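Side-chain contacts in encapsulated ferritin-like protein (Haliangium ochraceum, PDB 5N5F), which oxidises Fe(2+) to Fe(3+) as a ferritin-like ferroxidase carried as cargo inside an encapsulin nanocompartment, where the iron is stored as mineral: residues E12-E16 / E17-M21; V78-A81 / H82-Y86. All coordinates share one frame; numbering follows the deposited sequence.

Contact 1 of 2, residues E12-E16 / E17-M21; sequences ELLSE and ETKNM
Thr18 OG1 is gripped by two groups: Ser15 OG, the donor, lies 2.9 Å from Thr18 OG1, and Asp43 OD2 of a second subunit also bonds to it. Ser15 is the N-cap of helix 16-44, and the first turn follows directly, with Lys19 N 3.1 Å from Ser15 O, the first i to i+4 bond of the helix. Asp43 OD2 of the second subunit also accepts a weak bond from Ser15 N, placing a carboxylate beside the positive end of the helix dipole, which probably favours the charged form of Asp43. Lys19 folds back over this start. Its bends at chi3 (-75°) and chi4 (-88°) turn the amine toward the preceding loop, while Lys19 CG rests 3.9 Å from Leu14 CB. There Lys19 NZ bonds Ala11 O, reaches Leu14 O weakly at 3.3 Å, and forms a loose salt bridge of 3.6 Å with Glu16 OE1. The Lys19 and Glu16 side chains cross at about a right angle. Glu16 sends its other oxygen, OE2, to Ser46 OG of a third subunit, which also bonds Asn20 ND2. With an alanine in place of Glu16, Lys19 NZ would probably lose its charged mate and Ser46 OG of the third subunit one of its two grips. The Glu16 carboxylate and Asn20 amide planes stand 79° apart, and Asn20 ND2 lies 3.6 Å from Glu16 CG.

Contact 2 of 2, residues V78-A81 / H82-Y86; sequences VFDA and HMRTY
Asp80 and Arg84 form a salt bridge one helical turn apart, carried on the arginine side by NE. Arg84 NE lies 3.0 Å from Asp80 OD2 with an N-H...O angle of 151°, and a weaker bond runs from Arg84 NE to Asp80 OD1 at 3.2 Å. The carboxylate and guanidinium planes are 85° apart, and NE meets OD2 from above the carboxylate plane while the carboxylate sits at the guanidinium edge, so this is not the coplanar bidentate pairing through two guanidinium nitrogens. Asp80 sets this up by placing CG opposite its backbone N (chi1 -175°), and the arginine chain, extended from CG to NE, passes the backbone carbonyl with Arg84 CG 3.2 Å from Asp80 O. On another side of the helix, Val78 CG2 packs 3.6 Å from His82 CD2, the two side chains crossing at a slant. Met83 runs back along the preceding turn: its SD is 3.3 Å from Phe79 O and lies at the edge of the Phe79 ring, near the ring plane. Beneath these side chains is the i to i+4 bonding of an alpha helix, with His82 N 3.1 Å from Val78 O and Met83 N 2.9 Å from Phe79 O. This is helix 77-86, the short helix that follows the long helical pair of the EncFtn domain. Toward its last turn the bonds slacken, and Thr85 N reaches Ala81 O only weakly. In the next shell, Arg73 forms a salt bridge with Asp80 OD1, giving the carboxylate a second cationic partner, while Phe79 and Met83 both lie on Leu69 of helix 48-75. A second subunit supplies Asn59 against Val78 and His82, and Met66 against Met83. Tyr86 OH hydrogen-bonds Glu63 OE2 of that same subunit.

How the contacts relate
Contact 1 comes first along the chain, at the loop leading into helix 16-44; contact 2 follows late in the sequence, within helix 77-86, yet at the same end of the helical pair. Helix 48-75 lies between them in sequence and is touched from both: Met21 of contact 1 and Phe79 of contact 2 each pack on Ile72. The centres are 22 Å apart, and although the nearest atoms come within about 6 Å, the contacts do not touch. Both belong to the single EncFtn-like domain and both meet the second subunit, while contact 1 also reaches a third. The two local helical arrangements thus bear on subunit interfaces of the decameric ring formed by this N-terminal domain.

Contact 1 of 2, residues E12-E16 / E17-M21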
ATOM      1  N   GLU B  12      -3.144  22.537 -12.261  1.00 55.22           N
ATOM      2  CA  GLU B  12      -3.039  23.721 -13.109  1.00 52.76           C
ATOM      3  C   GLU B  12      -2.364  23.405 -14.438  1.00 48.70           C
ATOM      4  O   GLU B  12      -2.633  24.073 -15.442  1.00 47.58           O
ATOM      5  CB  GLU B  12      -2.281  24.833 -12.380  1.00 53.88           C
ATOM      6  CG  GLU B  12      -1.028  24.376 -11.660  1.00 56.45           C
ATOM      7  CD  GLU B  12      -1.272  24.092 -10.188  1.00 60.34           C
ATOM      8  OE1 GLU B  12      -1.118  25.024  -9.370  1.00 64.96           O
ATOM      9  OE2 GLU B  12      -1.630  22.945  -9.851  1.00 61.89           O
ATOM     10  N   LEU B  13      -1.498  22.393 -14.471  1.00 48.91           N
ATOM     11  CA  LEU B  13      -0.834  22.001 -15.707  1.00 51.78           C
ATOM     12  C   LEU B  13      -1.685  21.084 -16.577  1.00 51.71           C
ATOM     13  O   LEU B  13      -1.353  20.892 -17.753  1.00 44.64           O
ATOM     14  CB  LEU B  13       0.494  21.308 -15.394  1.00 48.97           C
ATOM     15  CG  LEU B  13       1.579  22.151 -14.723  1.00 50.43           C
ATOM     16  CD1 LEU B  13       2.844  21.324 -14.560  1.00 53.28           C
ATOM     17  CD2 LEU B  13       1.879  23.422 -15.507  1.00 46.26           C
ATOM     18  N   LEU B  14      -2.762  20.519 -16.039  1.00 48.38           N
ATOM     19  CA  LEU B  14      -3.612  19.594 -16.773  1.00 45.00           C
ATOM     20  C   LEU B  14      -4.836  20.323 -17.308  1.00 49.43           C
ATOM     21  O   LEU B  14      -5.466  21.110 -16.594  1.00 51.57           O
ATOM     22  CB  LEU B  14      -4.054  18.434 -15.876  1.00 43.81           C
ATOM     23  CG  LEU B  14      -2.947  17.657 -15.163  1.00 44.02           C
ATOM     24  CD1 LEU B  14      -3.540  16.629 -14.206  1.00 39.63           C
ATOM     25  CD2 LEU B  14      -2.033  16.978 -16.165  1.00 42.04           C
ATOM     26  N   SER B  15      -5.174  20.056 -18.566  1.00 44.22           N
ATOM     27  CA  SER B  15      -6.402  20.594 -19.128  1.00 47.00           C
ATOM     28  C   SER B  15      -7.606  20.046 -18.371  1.00 51.18           C
ATOM     29  O   SER B  15      -7.555  18.965 -17.777  1.00 44.26           O
ATOM     30  CB  SER B  15      -6.518  20.239 -20.608  1.00 44.38           C
ATOM     31  OG  SER B  15      -6.765  18.854 -20.780  1.00 43.38           O
ATOM     32  N   GLU B  16      -8.702  20.808 -18.395  1.00 56.10           N
ATOM     33  CA  GLU B  16      -9.922  20.356 -17.734  1.00 59.29           C
ATOM     34  C   GLU B  16     -10.457  19.083 -18.374  1.00 54.14           C
ATOM     35  O   GLU B  16     -11.143  18.298 -17.713  1.00 52.81           O
ATOM     36  CB  GLU B  16     -10.982  21.458 -17.771  1.00 65.12           C
ATOM     37  CG  GLU B  16     -12.223  21.163 -16.934  1.00 66.35           C
ATOM     38  CD  GLU B  16     -11.922  21.072 -15.446  1.00 67.75           C
ATOM     39  OE1 GLU B  16     -10.851  21.558 -15.026  1.00 77.24           O
ATOM     40  OE2 GLU B  16     -12.754  20.515 -14.697  1.00 58.70           O
ATOM     41  N   GLU B  17     -10.150  18.857 -19.653  1.00 56.33           N
ATOM     42  CA  GLU B  17     -10.573  17.621 -20.303  1.00 52.85           C
ATOM     43  C   GLU B  17      -9.778  16.432 -19.783  1.00 47.96           C
ATOM     44  O   GLU B  17     -10.336  15.351 -19.562  1.00 43.47           O
ATOM     45  CB  GLU B  17     -10.426  17.745 -21.820  1.00 56.09           C
ATOM     46  CG  GLU B  17     -11.385  18.744 -22.460  1.00 78.64           C
ATOM     47  CD  GLU B  17     -11.037  20.188 -22.146  1.00 99.55           C
ATOM     48  OE1 GLU B  17      -9.838  20.489 -21.965  1.00 76.02           O
ATOM     49  OE2 GLU B  17     -11.965  21.021 -22.075  1.00111.02           O
ATOM     50  N   THR B  18      -8.471  16.612 -19.577  1.00 44.10           N
ATOM     51  CA  THR B  18      -7.664  15.547 -18.993  1.00 41.75           C
ATOM     52  C   THR B  18      -8.180  15.168 -17.612  1.00 40.01           C
ATOM     53  O   THR B  18      -8.269  13.980 -17.279  1.00 38.69           O
ATOM     54  CB  THR B  18      -6.200  15.981 -18.918  1.00 40.75           C
ATOM     55  OG1 THR B  18      -5.701  16.215 -20.241  1.00 41.28           O
ATOM     56  CG2 THR B  18      -5.344  14.912 -18.249  1.00 41.93           C
ATOM     57  N   LYS B  19      -8.530  16.163 -16.795  1.00 41.65           N
ATOM     58  CA  LYS B  19      -8.980  15.877 -15.437  1.00 42.92           C
ATOM     59  C   LYS B  19     -10.340  15.189 -15.434  1.00 39.33           C
ATOM     60  O   LYS B  19     -10.576  14.279 -14.632  1.00 38.15           O
ATOM     61  CB  LYS B  19      -9.020  17.167 -14.619  1.00 48.58           C
ATOM     62  CG  LYS B  19      -7.656  17.826 -14.458  1.00 40.06           C
ATOM     63  CD  LYS B  19      -7.595  18.708 -13.221  1.00 53.22           C
ATOM     64  CE  LYS B  19      -8.344  20.014 -13.416  1.00 60.19           C
ATOM     65  NZ  LYS B  19      -7.476  21.061 -14.014  1.00 59.03           N
ATOM     66  N   ASN B  20     -11.246  15.602 -16.324  1.00 38.99           N
ATOM     67  CA  ASN B  20     -12.528  14.914 -16.429  1.00 42.36           C
ATOM     68  C   ASN B  20     -12.359  13.509 -16.991  1.00 37.95           C
ATOM     69  O   ASN B  20     -13.090  12.594 -16.599  1.00 31.90           O
ATOM     70  CB  ASN B  20     -13.491  15.723 -17.296  1.00 48.08           C
ATOM     71  CG  ASN B  20     -13.983  16.976 -16.601  1.00 51.75           C
ATOM     72  OD1 ASN B  20     -14.269  16.965 -15.403  1.00 50.24           O
ATOM     73  ND2 ASN B  20     -14.081  18.067 -17.350  1.00 54.03           N
ATOM     74  N   MET B  21     -11.408  13.321 -17.906  1.00 35.03           N
ATOM     75  CA  MET B  21     -11.102  11.978 -18.386  1.00 33.90           C
ATOM     76  C   MET B  21     -10.516  11.121 -17.271  1.00 34.26           C
ATOM     77  O   MET B  21     -10.784   9.917 -17.195  1.00 35.96           O
ATOM     78  CB  MET B  21     -10.130  12.057 -19.562  1.00 33.38           C
ATOM     79  CG  MET B  21      -9.991  10.768 -20.350  1.00 36.90           C
ATOM     80  SD  MET B  21     -11.526  10.201 -21.116  1.00 45.01           S
ATOM     81  CE  MET B  21     -12.115  11.687 -21.921  1.00 41.46           C
TER

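Contact 2 of 2, residues V78-A81 / H82-Y86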
ATOM      1  N   VAL B  78      -9.452   8.795 -29.858  1.00 33.49           N
ATOM      2  CA  VAL B  78      -8.676   7.560 -29.917  1.00 31.69           C
ATOM      3  C   VAL B  78      -9.500   6.380 -29.409  1.00 33.46           C
ATOM      4  O   VAL B  78      -9.438   5.279 -29.970  1.00 32.82           O
ATOM      5  CB  VAL B  78      -7.351   7.714 -29.146  1.00 30.96           C
ATOM      6  CG1 VAL B  78      -7.594   7.951 -27.658  1.00 37.68           C
ATOM      7  CG2 VAL B  78      -6.474   6.495 -29.364  1.00 35.44           C
ATOM      8  N   PHE B  79     -10.288   6.581 -28.347  1.00 34.02           N
ATOM      9  CA  PHE B  79     -11.191   5.520 -27.902  1.00 33.83           C
ATOM     10  C   PHE B  79     -12.223   5.201 -28.976  1.00 33.45           C
ATOM     11  O   PHE B  79     -12.537   4.031 -29.221  1.00 32.45           O
ATOM     12  CB  PHE B  79     -11.885   5.917 -26.598  1.00 35.10           C
ATOM     13  CG  PHE B  79     -11.190   5.414 -25.358  1.00 32.60           C
ATOM     14  CD1 PHE B  79     -10.154   6.132 -24.784  1.00 32.87           C
ATOM     15  CD2 PHE B  79     -11.587   4.227 -24.758  1.00 39.67           C
ATOM     16  CE1 PHE B  79      -9.517   5.675 -23.643  1.00 33.70           C
ATOM     17  CE2 PHE B  79     -10.956   3.762 -23.613  1.00 35.04           C
ATOM     18  CZ  PHE B  79      -9.921   4.488 -23.055  1.00 29.97           C
ATOM     19  N   ASP B  80     -12.760   6.230 -29.632  1.00 31.96           N
ATOM     20  CA  ASP B  80     -13.736   6.004 -30.692  1.00 35.46           C
ATOM     21  C   ASP B  80     -13.134   5.167 -31.816  1.00 31.59           C
ATOM     22  O   ASP B  80     -13.714   4.159 -32.237  1.00 33.38           O
ATOM     23  CB  ASP B  80     -14.238   7.348 -31.222  1.00 34.82           C
ATOM     24  CG  ASP B  80     -15.347   7.197 -32.246  1.00 40.52           C
ATOM     25  OD1 ASP B  80     -16.274   6.387 -32.023  1.00 35.31           O
ATOM     26  OD2 ASP B  80     -15.284   7.891 -33.282  1.00 41.47           O
ATOM     27  N   ALA B  81     -11.956   5.561 -32.299  1.00 30.47           N
ATOM     28  CA  ALA B  81     -11.341   4.865 -33.426  1.00 35.45           C
ATOM     29  C   ALA B  81     -11.086   3.398 -33.097  1.00 34.22           C
ATOM     30  O   ALA B  81     -11.481   2.504 -33.854  1.00 32.86           O
ATOM     31  CB  ALA B  81     -10.042   5.568 -33.823  1.00 32.39           C
ATOM     32  N   HIS B  82     -10.425   3.129 -31.967  1.00 29.83           N
ATOM     33  CA  HIS B  82     -10.066   1.752 -31.642  1.00 27.45           C
ATOM     34  C   HIS B  82     -11.285   0.921 -31.258  1.00 31.55           C
ATOM     35  O   HIS B  82     -11.307  -0.289 -31.508  1.00 36.31           O
ATOM     36  CB  HIS B  82      -9.027   1.734 -30.522  1.00 35.39           C
ATOM     37  CG  HIS B  82      -7.678   2.227 -30.947  1.00 30.93           C
ATOM     38  ND1 HIS B  82      -7.093   1.856 -32.139  1.00 34.02           N
ATOM     39  CD2 HIS B  82      -6.805   3.069 -30.346  1.00 30.73           C
ATOM     40  CE1 HIS B  82      -5.914   2.442 -32.250  1.00 34.58           C
ATOM     41  NE2 HIS B  82      -5.714   3.183 -31.174  1.00 41.74           N
ATOM     42  N   MET B  83     -12.303   1.537 -30.654  1.00 30.54           N
ATOM     43  CA  MET B  83     -13.549   0.814 -30.410  1.00 27.93           C
ATOM     44  C   MET B  83     -14.224   0.433 -31.725  1.00 36.54           C
ATOM     45  O   MET B  83     -14.744  -0.680 -31.867  1.00 31.41           O
ATOM     46  CB  MET B  83     -14.486   1.657 -29.548  1.00 33.64           C
ATOM     47  CG  MET B  83     -14.052   1.758 -28.084  1.00 30.72           C
ATOM     48  SD  MET B  83     -14.966   3.015 -27.176  1.00 35.77           S
ATOM     49  CE  MET B  83     -16.539   2.195 -26.938  1.00 38.55           C
ATOM     50  N   ARG B  84     -14.217   1.343 -32.703  1.00 31.20           N
ATOM     51  CA  ARG B  84     -14.793   1.016 -34.003  1.00 34.59           C
ATOM     52  C   ARG B  84     -14.093  -0.178 -34.639  1.00 34.78           C
ATOM     53  O   ARG B  84     -14.737  -0.984 -35.320  1.00 39.88           O
ATOM     54  CB  ARG B  84     -14.712   2.229 -34.932  1.00 33.73           C
ATOM     55  CG  ARG B  84     -15.678   3.346 -34.585  1.00 27.50           C
ATOM     56  CD  ARG B  84     -15.255   4.660 -35.218  1.00 32.35           C
ATOM     57  NE  ARG B  84     -16.291   5.683 -35.107  1.00 37.55           N
ATOM     58  CZ  ARG B  84     -17.300   5.832 -35.960  1.00 39.38           C
ATOM     59  NH1 ARG B  84     -17.424   5.022 -37.002  1.00 40.66           N
ATOM     60  NH2 ARG B  84     -18.191   6.795 -35.766  1.00 40.94           N
ATOM     61  N   THR B  85     -12.783  -0.317 -34.420  1.00 34.34           N
ATOM     62  CA  THR B  85     -12.007  -1.342 -35.112  1.00 34.68           C
ATOM     63  C   THR B  85     -12.213  -2.736 -34.526  1.00 36.70           C
ATOM     64  O   THR B  85     -12.129  -3.725 -35.264  1.00 30.91           O
ATOM     65  CB  THR B  85     -10.517  -0.980 -35.071  1.00 35.62           C
ATOM     66  OG1 THR B  85     -10.311   0.288 -35.705  1.00 35.15           O
ATOM     67  CG2 THR B  85      -9.668  -2.029 -35.780  1.00 36.53           C
ATOM     68  N   TYR B  86     -12.486  -2.847 -33.222  1.00 33.64           N
ATOM     69  CA  TYR B  86     -12.412  -4.136 -32.543  1.00 33.25           C
ATOM     70  C   TYR B  86     -13.726  -4.635 -31.959  1.00 27.58           C
ATOM     71  O   TYR B  86     -13.906  -5.848 -31.858  1.00 32.22           O
ATOM     72  CB  TYR B  86     -11.371  -4.078 -31.413  1.00 38.20           C
ATOM     73  CG  TYR B  86      -9.951  -3.965 -31.914  1.00 36.12           C
ATOM     74  CD1 TYR B  86      -9.265  -5.083 -32.368  1.00 38.39           C
ATOM     75  CD2 TYR B  86      -9.298  -2.741 -31.935  1.00 35.92           C
ATOM     76  CE1 TYR B  86      -7.972  -4.983 -32.828  1.00 33.06           C
ATOM     77  CE2 TYR B  86      -8.005  -2.634 -32.395  1.00 33.65           C
ATOM     78  CZ  TYR B  86      -7.347  -3.756 -32.840  1.00 37.58           C
ATOM     79  OH  TYR B  86      -6.059  -3.647 -33.294  1.00 40.44           O
TER